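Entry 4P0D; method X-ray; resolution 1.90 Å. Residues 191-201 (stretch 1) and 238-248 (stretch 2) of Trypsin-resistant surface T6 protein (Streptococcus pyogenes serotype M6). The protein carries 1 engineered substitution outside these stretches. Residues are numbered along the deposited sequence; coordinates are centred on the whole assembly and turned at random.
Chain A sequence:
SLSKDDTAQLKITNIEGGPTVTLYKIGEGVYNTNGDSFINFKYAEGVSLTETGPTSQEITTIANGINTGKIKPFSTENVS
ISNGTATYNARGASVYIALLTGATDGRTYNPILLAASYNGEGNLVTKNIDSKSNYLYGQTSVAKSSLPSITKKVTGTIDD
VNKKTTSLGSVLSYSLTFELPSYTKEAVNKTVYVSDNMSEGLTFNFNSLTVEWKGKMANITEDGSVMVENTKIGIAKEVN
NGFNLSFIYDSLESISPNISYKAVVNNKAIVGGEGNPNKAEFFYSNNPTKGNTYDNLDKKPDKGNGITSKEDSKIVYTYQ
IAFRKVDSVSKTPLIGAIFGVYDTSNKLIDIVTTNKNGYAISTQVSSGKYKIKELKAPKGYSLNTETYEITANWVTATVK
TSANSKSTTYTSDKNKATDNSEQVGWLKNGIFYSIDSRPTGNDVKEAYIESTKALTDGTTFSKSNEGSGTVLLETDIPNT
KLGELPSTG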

# COMPACT_ATOMS: atom_id res chain seq x y z
N THR A 191 -12.31 -3.69 -12.95
CA THR A 191 -11.33 -4.14 -11.98
C THR A 191 -11.37 -3.24 -10.73
O THR A 191 -11.36 -2.00 -10.83
N VAL A 192 -11.47 -3.89 -9.58
CA VAL A 192 -11.39 -3.25 -8.25
C VAL A 192 -10.57 -4.21 -7.40
O VAL A 192 -11.14 -5.15 -6.84
N TYR A 193 -9.26 -4.00 -7.29
CA TYR A 193 -8.35 -5.03 -6.78
C TYR A 193 -7.32 -4.44 -5.80
O TYR A 193 -6.56 -3.54 -6.18
N VAL A 194 -7.28 -4.97 -4.58
CA VAL A 194 -6.41 -4.43 -3.52
C VAL A 194 -5.31 -5.43 -3.10
O VAL A 194 -5.55 -6.64 -2.98
N SER A 195 -4.09 -4.91 -2.96
CA SER A 195 -2.94 -5.72 -2.54
C SER A 195 -2.11 -5.00 -1.47
O SER A 195 -2.08 -3.77 -1.40
N ASP A 196 -1.45 -5.80 -0.64
CA ASP A 196 -0.34 -5.31 0.18
C ASP A 196 0.64 -6.43 0.37
O ASP A 196 0.28 -7.61 0.29
N ASN A 197 1.91 -6.06 0.56
CA ASN A 197 2.93 -7.00 0.98
C ASN A 197 3.84 -6.31 1.98
O ASN A 197 4.32 -5.20 1.76
N MET A 198 4.03 -6.96 3.11
CA MET A 198 4.82 -6.40 4.20
C MET A 198 6.28 -6.70 3.94
O MET A 198 6.62 -7.78 3.46
N SER A 199 7.16 -5.77 4.29
CA SER A 199 8.61 -6.05 4.25
C SER A 199 8.92 -7.16 5.25
O SER A 199 8.09 -7.49 6.12
N GLU A 200 10.11 -7.74 5.13
CA GLU A 200 10.36 -9.03 5.78
C GLU A 200 10.41 -8.96 7.30
O GLU A 200 10.20 -9.97 7.94
N GLY A 201 10.67 -7.79 7.86
CA GLY A 201 10.73 -7.61 9.31
C GLY A 201 9.37 -7.52 10.01
O GLY A 201 9.30 -7.29 11.22
N GLU A 238 -4.26 -15.02 0.78
CA GLU A 238 -2.95 -14.78 1.34
C GLU A 238 -1.89 -15.09 0.30
O GLU A 238 -1.85 -16.20 -0.23
N VAL A 239 -1.03 -14.12 0.02
CA VAL A 239 0.02 -14.27 -0.98
C VAL A 239 1.29 -13.62 -0.44
O VAL A 239 1.28 -12.44 -0.10
N ASN A 240 2.37 -14.39 -0.40
CA ASN A 240 3.63 -13.99 0.22
C ASN A 240 3.39 -13.44 1.65
O ASN A 240 2.72 -14.10 2.43
N ASN A 241 3.90 -12.26 1.97
CA ASN A 241 3.73 -11.69 3.30
C ASN A 241 2.65 -10.63 3.25
O ASN A 241 2.86 -9.47 3.62
N GLY A 242 1.48 -11.01 2.72
CA GLY A 242 0.41 -10.06 2.47
C GLY A 242 -0.80 -10.75 1.84
O GLY A 242 -1.06 -11.92 2.11
N PHE A 243 -1.52 -10.01 1.01
CA PHE A 243 -2.77 -10.47 0.45
C PHE A 243 -3.11 -9.78 -0.86
O PHE A 243 -2.62 -8.68 -1.16
N ASN A 244 -3.98 -10.44 -1.62
CA ASN A 244 -4.72 -9.83 -2.71
C ASN A 244 -6.20 -9.95 -2.38
O ASN A 244 -6.64 -10.95 -1.80
N LEU A 245 -6.95 -8.90 -2.69
CA LEU A 245 -8.38 -8.87 -2.44
C LEU A 245 -9.06 -8.21 -3.66
O LEU A 245 -8.87 -7.02 -3.93
N SER A 246 -9.82 -9.01 -4.40
CA SER A 246 -10.52 -8.51 -5.57
C SER A 246 -11.96 -8.31 -5.19
O SER A 246 -12.62 -9.26 -4.75
N PHE A 247 -12.47 -7.09 -5.35
CA PHE A 247 -13.89 -6.83 -5.08
C PHE A 247 -14.73 -6.95 -6.35
O PHE A 247 -14.22 -6.88 -7.46
N ILE A 248 -16.03 -7.12 -6.14
CA ILE A 248 -17.01 -7.21 -7.21
C ILE A 248 -17.71 -5.86 -7.32
O ILE A 248 -18.62 -5.55 -6.54

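The two stretches pair as antiparallel strands, so side chains meet across the pair on alternating faces. Thr191 points away and makes no contact. Val192 points toward stretch 2. Its chi1 is t, and Val192 CG1 lies 3.8 Å from Phe247 CB. Water 1 joins the backbone to a side chain here: it accepts from Val192 N at 3.0 Å and lies 2.8 Å from Ser246 OG.

Tyr193 shares one face with Ser195, Asn244 and Ser246. It is t, with chi2 at -70°. The ring leans obliquely over stretch 2: Tyr193 CD2 is 3.8 Å from Ser246 CB, and Tyr193 OH reaches 3.2 Å from Asn244 CG. Asn244 OD1 sits at the ring edge.

Val194 lies on the other face, with Asp196, Phe243 and Leu245. It is t and touches two aromatic rings: Val194 CG1 is 4.1 Å from Phe243 CE2, and Val194 CG2 is 4.1 Å from Phe247 CE2, at the ring edge.

Ser195, back on the Tyr193 face, is m; Ser195 OG donates to Asn244 OD1 at 2.9 Å. Asn244 is also m; its ND2 is satisfied elsewhere in the structure.

Asp196, on the Val194 face, meets Phe243, whose chi1 is p. Asp196 N lies over one face of that ring, and Asp196 CB is 3.8 Å from Phe243 CE1. The end of Asp196 leads away; both carboxylate oxygens are hydrogen-bonded elsewhere in the structure, and Asp196 OD1 also accepts a weak hydrogen bond from Asn197 N at 2.8 Å.

Asn197 is t. Asn197 OD1 accepts a weak hydrogen bond from Asn241 N at 2.8 Å. Gly242 faces it without a side chain; an ideal CB would clash with Asp196 O and Asn197 CA. Water 2 lies 3.1 Å from Asp196 O and 2.7 Å from Val239 O. Met198 is m. Asn241 ND2 donates to Met198 O at 3.1 Å. Ser199 and Glu200 point away.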

# COMPACT_ATOMS: atom_id res chain seq x y z
CB THR A 191 -9.91 -4.20 -12.57
OG1 THR A 191 -9.83 -5.19 -13.61
CG2 THR A 191 -8.89 -4.54 -11.50
CB VAL A 192 -12.77 -3.12 -7.56
CG1 VAL A 192 -12.65 -2.40 -6.22
CG2 VAL A 192 -13.77 -2.41 -8.43
CB TYR A 193 -7.64 -5.66 -7.97
CG TYR A 193 -6.85 -6.91 -7.74
CD1 TYR A 193 -5.66 -6.90 -7.02
CD2 TYR A 193 -7.24 -8.12 -8.32
CE1 TYR A 193 -4.91 -8.05 -6.85
CE2 TYR A 193 -6.51 -9.27 -8.15
CZ TYR A 193 -5.34 -9.23 -7.42
OH TYR A 193 -4.60 -10.36 -7.25
CB VAL A 194 -7.26 -3.94 -2.31
CG1 VAL A 194 -6.37 -3.42 -1.18
CG2 VAL A 194 -8.24 -2.87 -2.77
CB SER A 195 -2.02 -6.04 -3.72
OG SER A 195 -2.74 -6.39 -4.90
CB ASP A 196 -0.85 -4.77 1.53
CG ASP A 196 0.12 -3.78 2.19
OD1 ASP A 196 1.26 -3.62 1.74
OD2 ASP A 196 -0.26 -3.19 3.22
CB ASN A 197 3.74 -7.53 -0.21
CG ASN A 197 4.49 -8.84 0.10
OD1 ASN A 197 3.91 -9.80 0.62
ND2 ASN A 197 5.76 -8.88 -0.24
CB MET A 198 4.40 -7.06 5.51
CG MET A 198 2.96 -6.81 5.94
SD MET A 198 2.82 -5.22 6.73
CE MET A 198 1.04 -5.05 6.68
CB SER A 199 9.42 -4.79 4.58
OG SER A 199 9.01 -4.27 5.84
CB GLU A 200 11.59 -9.76 5.20
CG GLU A 200 12.93 -9.10 5.47
CD GLU A 200 14.11 -10.04 5.24
OE1 GLU A 200 15.25 -9.58 5.45
OE2 GLU A 200 13.92 -11.23 4.89
CB GLU A 238 -2.73 -15.65 2.58
CG GLU A 238 -1.44 -15.34 3.33
CD GLU A 238 -1.25 -16.17 4.60
OE1 GLU A 238 -2.10 -17.05 4.86
OE2 GLU A 238 -0.28 -15.93 5.33
CB VAL A 239 -0.36 -13.61 -2.32
CG1 VAL A 239 0.75 -13.80 -3.35
CG2 VAL A 239 -1.66 -14.19 -2.83
CB ASN A 240 4.39 -13.04 -0.70
CG ASN A 240 4.75 -13.68 -2.03
OD1 ASN A 240 5.39 -14.74 -2.07
ND2 ASN A 240 4.33 -13.06 -3.13
CB ASN A 241 5.07 -11.10 3.75
CG ASN A 241 5.12 -10.80 5.24
OD1 ASN A 241 4.42 -11.40 6.04
ND2 ASN A 241 5.99 -9.89 5.60
CB PHE A 243 -3.91 -10.22 1.43
CG PHE A 243 -4.26 -8.77 1.61
CD1 PHE A 243 -3.57 -7.99 2.54
CD2 PHE A 243 -5.26 -8.17 0.83
CE1 PHE A 243 -3.88 -6.65 2.70
CE2 PHE A 243 -5.56 -6.83 1.00
CZ PHE A 243 -4.87 -6.07 1.93
CB ASN A 244 -4.43 -10.50 -4.04
CG ASN A 244 -2.98 -10.32 -4.48
OD1 ASN A 244 -2.43 -9.24 -4.36
ND2 ASN A 244 -2.36 -11.38 -4.94
CB LEU A 245 -8.71 -8.13 -1.14
CG LEU A 245 -9.99 -8.55 -0.41
CD1 LEU A 245 -10.20 -7.75 0.86
CD2 LEU A 245 -11.19 -8.41 -1.32
CB SER A 246 -10.40 -9.51 -6.74
OG SER A 246 -11.10 -9.04 -7.88
CB PHE A 247 -14.09 -5.45 -4.48
CG PHE A 247 -13.52 -5.28 -3.09
CD1 PHE A 247 -14.22 -5.73 -1.99
CD2 PHE A 247 -12.31 -4.64 -2.90
CE1 PHE A 247 -13.71 -5.57 -0.71
CE2 PHE A 247 -11.80 -4.46 -1.63
CZ PHE A 247 -12.49 -4.94 -0.54
CB ILE A 248 -18.03 -8.34 -6.91
CG1 ILE A 248 -17.27 -9.64 -6.64
CG2 ILE A 248 -19.04 -8.46 -8.05
CD1 ILE A 248 -18.16 -10.81 -6.24
O HOH W 1 -11.33 -6.93 -9.67
O HOH W 2 1.32 -10.04 -1.37